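Local structure of diphthine synthase (Entamoeba histolytica, 3I4T) at residues A[26-31]-A[57-62]; A[51-56]-A[100-105]. The protein probably methylates the diphthamide precursor carried on elongation factor 2, as a member of the tetrapyrrole methylase family. One frame throughout, in Å; residues are numbered along the deposited sequence.

Strand 22-27, first of the parallel sheet in the sequence, runs out into the loop 28-31. After helix 38-46 the chain returns as strand 49-52, and its continuation at residues 57-62 meets that first loop, closing interaction 1. Strand 97-102 then slips in between the first two strands, pairing with 49-52 in interaction 2, so the two contacts cross along the sequence instead of nesting. Their centres lie about 7 Å apart, joined by backbone bonds from Leu28 N to Val102 O (2.9 Å) and from Gly104 N to Gly29 O (2.7 Å). Together they tie three strands and their C-terminal loops.

Interaction 1: residues A[26-31]-A[57-62]; sequences IGLGLY and AILQCD
Leu59 reaches into the loop 28-31 with its whole side chain. Leu59 CB begins 3.8 Å from Tyr31 O, and Leu59 CG still passes near that oxygen. At the fork the two methyls part: Leu59 CD2 rests 3.3 Å from Tyr31 O and also meets the backbone carbon of Leu30, while Leu59 CD1 goes on to Leu28 CD1, 3.8 Å away, where the two leucine side chains cross at about a right angle. A branched aliphatic chain suits this buried place, because one fork can serve both a peptide surface and a methyl group. This is the loop that leaves the C-terminal end of strand 22-27 in the parallel alpha/beta sheet of the tetrapyrrole methylase family. Gly29 suits the turn there, since at its positive phi a side chain would be jammed against the carbonyl O of Leu28. Next to the apolar part, Gln60 N donates to Tyr31 O over 2.7 Å, almost straight at 171°, and Gln60 is itself the centre of an inverse gamma turn. Tyr31 CG stands anti to its backbone N (chi1 169°), which carries the ring to Gln60; Tyr31 CE1 lies 3.6 Å from Gln60 CB, and the amide stands nearly perpendicular to the ring, with Gln60 CD at the ring edge. Both residues pair an apolar stem with a polar end: a water binds Tyr31 OH at 2.6 Å and gives Gln60 OE1 a weak hydrogen bond.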
loop_
_atom_site.group_PDB
_atom_site.type_symbol
_atom_site.label_atom_id
_atom_site.label_comp_id
_atom_site.label_asym_id
_atom_site.label_seq_id
_atom_site.Cartn_x
_atom_site.Cartn_y
_atom_site.Cartn_z
ATOM N N ILE A 26 6.432 -14.102 -0.955
ATOM C CA ILE A 26 6.346 -13.347 -2.193
ATOM C C ILE A 26 4.922 -12.875 -2.514
ATOM O O ILE A 26 3.998 -13.685 -2.622
ATOM C CB ILE A 26 6.912 -14.163 -3.369
ATOM C CG1 ILE A 26 8.321 -14.685 -3.033
ATOM C CG2 ILE A 26 6.931 -13.322 -4.633
ATOM C CD1 ILE A 26 8.710 -15.972 -3.745
ATOM N N GLY A 27 4.771 -11.555 -2.675
ATOM C CA GLY A 27 3.499 -10.946 -3.056
ATOM C C GLY A 27 3.259 -11.121 -4.538
ATOM O O GLY A 27 4.120 -10.776 -5.354
ATOM N N LEU A 28 2.087 -11.651 -4.893
ATOM C CA LEU A 28 1.783 -11.945 -6.295
ATOM C C LEU A 28 1.127 -10.793 -7.063
ATOM O O LEU A 28 1.009 -10.841 -8.292
ATOM C CB LEU A 28 0.941 -13.213 -6.411
ATOM C CG LEU A 28 1.632 -14.523 -5.993
ATOM C CD1 LEU A 28 0.612 -15.624 -5.891
ATOM C CD2 LEU A 28 2.758 -14.922 -6.932
ATOM N N GLY A 29 0.716 -9.753 -6.351
ATOM C CA GLY A 29 -0.108 -8.717 -6.958
ATOM C C GLY A 29 -1.574 -9.090 -6.822
ATOM O O GLY A 29 -1.922 -9.959 -6.030
ATOM N N LEU A 30 -2.435 -8.458 -7.614
ATOM C CA LEU A 30 -3.875 -8.527 -7.345
ATOM C C LEU A 30 -4.747 -9.157 -8.435
ATOM O O LEU A 30 -5.920 -9.437 -8.198
ATOM C CB LEU A 30 -4.408 -7.126 -7.006
ATOM C CG LEU A 30 -3.921 -6.420 -5.735
ATOM C CD1 LEU A 30 -4.360 -4.959 -5.744
ATOM C CD2 LEU A 30 -4.421 -7.098 -4.484
ATOM N N TYR A 31 -4.185 -9.378 -9.621
ATOM C CA TYR A 31 -4.998 -9.791 -10.761
ATOM C C TYR A 31 -4.666 -11.190 -11.314
ATOM O O TYR A 31 -5.452 -12.117 -11.153
ATOM C CB TYR A 31 -4.983 -8.716 -11.855
ATOM C CG TYR A 31 -5.581 -9.150 -13.164
ATOM C CD1 TYR A 31 -6.773 -9.877 -13.199
ATOM C CD2 TYR A 31 -4.970 -8.820 -14.376
ATOM C CE1 TYR A 31 -7.339 -10.284 -14.411
ATOM C CE2 TYR A 31 -5.532 -9.217 -15.592
ATOM C CZ TYR A 31 -6.720 -9.952 -15.595
ATOM O OH TYR A 31 -7.304 -10.365 -16.771
ATOM N N ALA A 57 -6.362 -18.766 -4.975
ATOM C CA ALA A 57 -7.353 -19.251 -5.940
ATOM C C ALA A 57 -8.205 -18.110 -6.536
ATOM O O ALA A 57 -8.766 -18.250 -7.631
ATOM C CB ALA A 57 -8.242 -20.333 -5.305
ATOM N N ILE A 58 -8.279 -16.985 -5.821
ATOM C CA ILE A 58 -9.007 -15.799 -6.291
ATOM C C ILE A 58 -8.359 -15.107 -7.501
ATOM O O ILE A 58 -9.044 -14.415 -8.257
ATOM C CB ILE A 58 -9.284 -14.777 -5.135
ATOM C CG1 ILE A 58 -10.445 -13.841 -5.496
ATOM C CG2 ILE A 58 -8.027 -13.989 -4.749
ATOM C CD1 ILE A 58 -11.754 -14.560 -5.795
ATOM N N LEU A 59 -7.052 -15.300 -7.684
ATOM C CA LEU A 59 -6.349 -14.777 -8.853
ATOM C C LEU A 59 -6.933 -15.305 -10.175
ATOM O O LEU A 59 -7.404 -16.444 -10.260
ATOM C CB LEU A 59 -4.850 -15.074 -8.772
ATOM C CG LEU A 59 -3.992 -14.205 -7.846
ATOM C CD1 LEU A 59 -2.556 -14.695 -7.817
ATOM C CD2 LEU A 59 -4.031 -12.751 -8.261
ATOM N N GLN A 60 -6.882 -14.465 -11.204
ATOM C CA GLN A 60 -7.502 -14.769 -12.483
ATOM C C GLN A 60 -6.527 -15.478 -13.430
ATOM O O GLN A 60 -6.198 -14.997 -14.526
ATOM C CB GLN A 60 -8.168 -13.515 -13.075
ATOM C CG GLN A 60 -9.245 -12.915 -12.137
ATOM C CD GLN A 60 -10.205 -11.944 -12.827
ATOM O OE1 GLN A 60 -10.669 -12.193 -13.943
ATOM N NE2 GLN A 60 -10.521 -10.843 -12.152
ATOM N N CYS A 61 -6.072 -16.638 -12.957
ATOM C CA CYS A 61 -5.247 -17.581 -13.695
ATOM C C CYS A 61 -5.604 -18.976 -13.202
ATOM O O CYS A 61 -6.154 -19.137 -12.107
ATOM C CB CYS A 61 -3.768 -17.348 -13.392
ATOM S SG CYS A 61 -3.322 -17.765 -11.667
ATOM N N ASP A 62 -5.271 -19.991 -13.986
ATOM C CA ASP A 62 -5.426 -21.350 -13.497
ATOM C C ASP A 62 -4.080 -22.029 -13.253
ATOM O O ASP A 62 -3.066 -21.718 -13.899
ATOM C CB ASP A 62 -6.388 -22.172 -14.366
ATOM C CG ASP A 62 -7.817 -21.579 -14.386
ATOM O OD1 ASP A 62 -8.696 -22.085 -13.640
ATOM O OD2 ASP A 62 -8.055 -20.596 -15.139
HETATM O O HOH W 1 -9.144 -12.253 -16.949
#

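Interaction 2: residues A[51-56]-A[100-105]; sequences FLEHYT and LLVVGD
Phe51 and Leu100, like Leu52 and Leu101, stand side by side as neighbours in parallel strands, and the ladder between them is short. Leu101 N donates to Phe51 O over 2.7 Å, tilted 19° from the carbonyl plane, and Leu101 O receives Glu53 N at 3.0 Å; Leu101 thus bonds on both sides of Leu52, the pattern of parallel pairing. Of the two faces of the ladder, the one bearing Leu52 and Leu101 is the more tightly packed: Leu52 CD2 lies 3.5 Å from Leu101 CB as the side chains cross obliquely. On the other face Leu100 CD1 keeps 4.1 Å from Phe51 CB, and the phenylalanine ring leads away. Leucines suit these positions because their methyls fill both sides of a buried sheet.

Past the strand ends the chain turns into a 3-10 segment, and Val103 CG2 packs tightly against it, 3.3 Å from Thr56 CA. The Thr56 and Val103 side chains slide past each other in opposite directions, and the threonine methyl suits this apolar place; Thr56 OG1 lies implausibly close to Glu53 O, so a bond there is doubtful. Glu53 and Tyr55 make the looser side. An extended chain with CG anti to the backbone N (chi1 -177°) takes Glu53 OE1 to 3.8 Å from Val102 CB, and Glu53 OE2 has a weak hydrogen bond to His112. Tyr55 starts out toward the strand, but its ring leads away. Helix 63-70 lies over the face bearing Leu52 and Leu101, with Leu66 on Leu52 and Tyr70 on Leu101, while strands 22-27 and 75-76 flank the pair.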
loop_
_atom_site.group_PDB
_atom_site.type_symbol
_atom_site.label_atom_id
_atom_site.label_comp_id
_atom_site.label_asym_id
_atom_site.label_seq_id
_atom_site.Cartn_x
_atom_site.Cartn_y
_atom_site.Cartn_z
ATOM N N PHE A 51 4.985 -22.889 -2.493
ATOM C CA PHE A 51 3.654 -23.031 -1.933
ATOM C C PHE A 51 2.795 -21.834 -2.280
ATOM O O PHE A 51 3.277 -20.696 -2.337
ATOM C CB PHE A 51 3.707 -23.177 -0.418
ATOM C CG PHE A 51 4.357 -24.443 0.054
ATOM C CD1 PHE A 51 3.582 -25.527 0.450
ATOM C CD2 PHE A 51 5.748 -24.547 0.121
ATOM C CE1 PHE A 51 4.185 -26.711 0.902
ATOM C CE2 PHE A 51 6.363 -25.712 0.568
ATOM C CZ PHE A 51 5.580 -26.799 0.963
ATOM N N LEU A 52 1.519 -22.110 -2.521
ATOM C CA LEU A 52 0.513 -21.076 -2.649
ATOM C C LEU A 52 -0.404 -21.118 -1.451
ATOM O O LEU A 52 -0.941 -22.174 -1.103
ATOM C CB LEU A 52 -0.326 -21.288 -3.901
ATOM C CG LEU A 52 0.201 -20.826 -5.254
ATOM C CD1 LEU A 52 -0.712 -21.362 -6.329
ATOM C CD2 LEU A 52 0.259 -19.317 -5.346
ATOM N N GLU A 53 -0.568 -19.964 -0.819
ATOM C CA GLU A 53 -1.671 -19.727 0.095
ATOM C C GLU A 53 -2.979 -19.974 -0.673
ATOM O O GLU A 53 -3.167 -19.441 -1.756
ATOM C CB GLU A 53 -1.593 -18.285 0.586
ATOM C CG GLU A 53 -2.638 -17.891 1.594
ATOM C CD GLU A 53 -2.727 -16.387 1.768
ATOM O OE1 GLU A 53 -2.754 -15.646 0.750
ATOM O OE2 GLU A 53 -2.784 -15.950 2.936
ATOM N N HIS A 54 -3.871 -20.794 -0.119
ATOM C CA HIS A 54 -5.123 -21.151 -0.804
ATOM C C HIS A 54 -5.900 -19.918 -1.276
ATOM O O HIS A 54 -6.584 -19.960 -2.309
ATOM C CB HIS A 54 -6.008 -22.019 0.096
ATOM C CG HIS A 54 -6.674 -21.256 1.195
ATOM N ND1 HIS A 54 -6.051 -20.989 2.395
ATOM C CD2 HIS A 54 -7.897 -20.679 1.266
ATOM C CE1 HIS A 54 -6.867 -20.290 3.165
ATOM N NE2 HIS A 54 -7.993 -20.087 2.503
ATOM N N TYR A 55 -5.776 -18.830 -0.510
ATOM C CA TYR A 55 -6.398 -17.541 -0.826
ATOM C C TYR A 55 -6.065 -17.077 -2.241
ATOM O O TYR A 55 -6.748 -16.199 -2.786
ATOM C CB TYR A 55 -5.967 -16.468 0.180
ATOM C CG TYR A 55 -6.623 -16.575 1.541
ATOM C CD1 TYR A 55 -7.989 -16.341 1.702
ATOM C CD2 TYR A 55 -5.876 -16.894 2.673
ATOM C CE1 TYR A 55 -8.594 -16.437 2.957
ATOM C CE2 TYR A 55 -6.472 -16.988 3.935
ATOM C CZ TYR A 55 -7.828 -16.760 4.067
ATOM O OH TYR A 55 -8.421 -16.851 5.306
ATOM N N THR A 56 -5.023 -17.682 -2.820
ATOM C CA THR A 56 -4.537 -17.356 -4.169
ATOM C C THR A 56 -5.437 -17.864 -5.298
ATOM O O THR A 56 -5.290 -17.436 -6.444
ATOM C CB THR A 56 -3.078 -17.836 -4.403
ATOM O OG1 THR A 56 -2.982 -19.246 -4.160
ATOM C CG2 THR A 56 -2.097 -17.088 -3.489
ATOM N N LEU A 100 6.760 -19.068 -0.406
ATOM C CA LEU A 100 5.335 -18.972 -0.123
ATOM C C LEU A 100 4.748 -17.803 -0.898
ATOM O O LEU A 100 5.192 -16.672 -0.758
ATOM C CB LEU A 100 5.070 -18.817 1.378
ATOM C CG LEU A 100 3.614 -18.559 1.804
ATOM C CD1 LEU A 100 2.641 -19.659 1.324
ATOM C CD2 LEU A 100 3.522 -18.376 3.310
ATOM N N LEU A 101 3.742 -18.092 -1.706
ATOM C CA LEU A 101 3.137 -17.097 -2.568
ATOM C C LEU A 101 1.786 -16.643 -2.017
ATOM O O LEU A 101 0.922 -17.465 -1.709
ATOM C CB LEU A 101 2.982 -17.662 -3.980
ATOM C CG LEU A 101 4.192 -18.292 -4.677
ATOM C CD1 LEU A 101 3.867 -18.584 -6.132
ATOM C CD2 LEU A 101 5.413 -17.391 -4.569
ATOM N N VAL A 102 1.611 -15.331 -1.885
ATOM C CA VAL A 102 0.399 -14.765 -1.290
ATOM C C VAL A 102 -0.184 -13.720 -2.226
ATOM O O VAL A 102 0.565 -13.046 -2.929
ATOM C CB VAL A 102 0.666 -14.141 0.115
ATOM C CG1 VAL A 102 1.306 -15.148 1.047
ATOM C CG2 VAL A 102 1.544 -12.901 0.026
ATOM N N VAL A 103 -1.511 -13.608 -2.244
ATOM C CA VAL A 103 -2.216 -12.581 -3.028
ATOM C C VAL A 103 -1.901 -11.200 -2.476
ATOM O O VAL A 103 -1.947 -10.990 -1.270
ATOM C CB VAL A 103 -3.761 -12.777 -2.989
ATOM C CG1 VAL A 103 -4.489 -11.689 -3.808
ATOM C CG2 VAL A 103 -4.128 -14.130 -3.516
ATOM N N GLY A 104 -1.573 -10.266 -3.363
ATOM C CA GLY A 104 -1.297 -8.894 -2.958
ATOM C C GLY A 104 0.116 -8.642 -2.465
ATOM O O GLY A 104 1.092 -8.885 -3.177
ATOM N N ASP A 105 0.204 -8.111 -1.249
ATOM C CA ASP A 105 1.477 -7.796 -0.583
ATOM C C ASP A 105 1.536 -8.566 0.742
ATOM O O ASP A 105 0.520 -8.779 1.400
ATOM C CB ASP A 105 1.596 -6.285 -0.338
ATOM C CG ASP A 105 2.932 -5.879 0.286
ATOM O OD1 ASP A 105 3.989 -6.311 -0.231
ATOM O OD2 ASP A 105 2.920 -5.101 1.284
#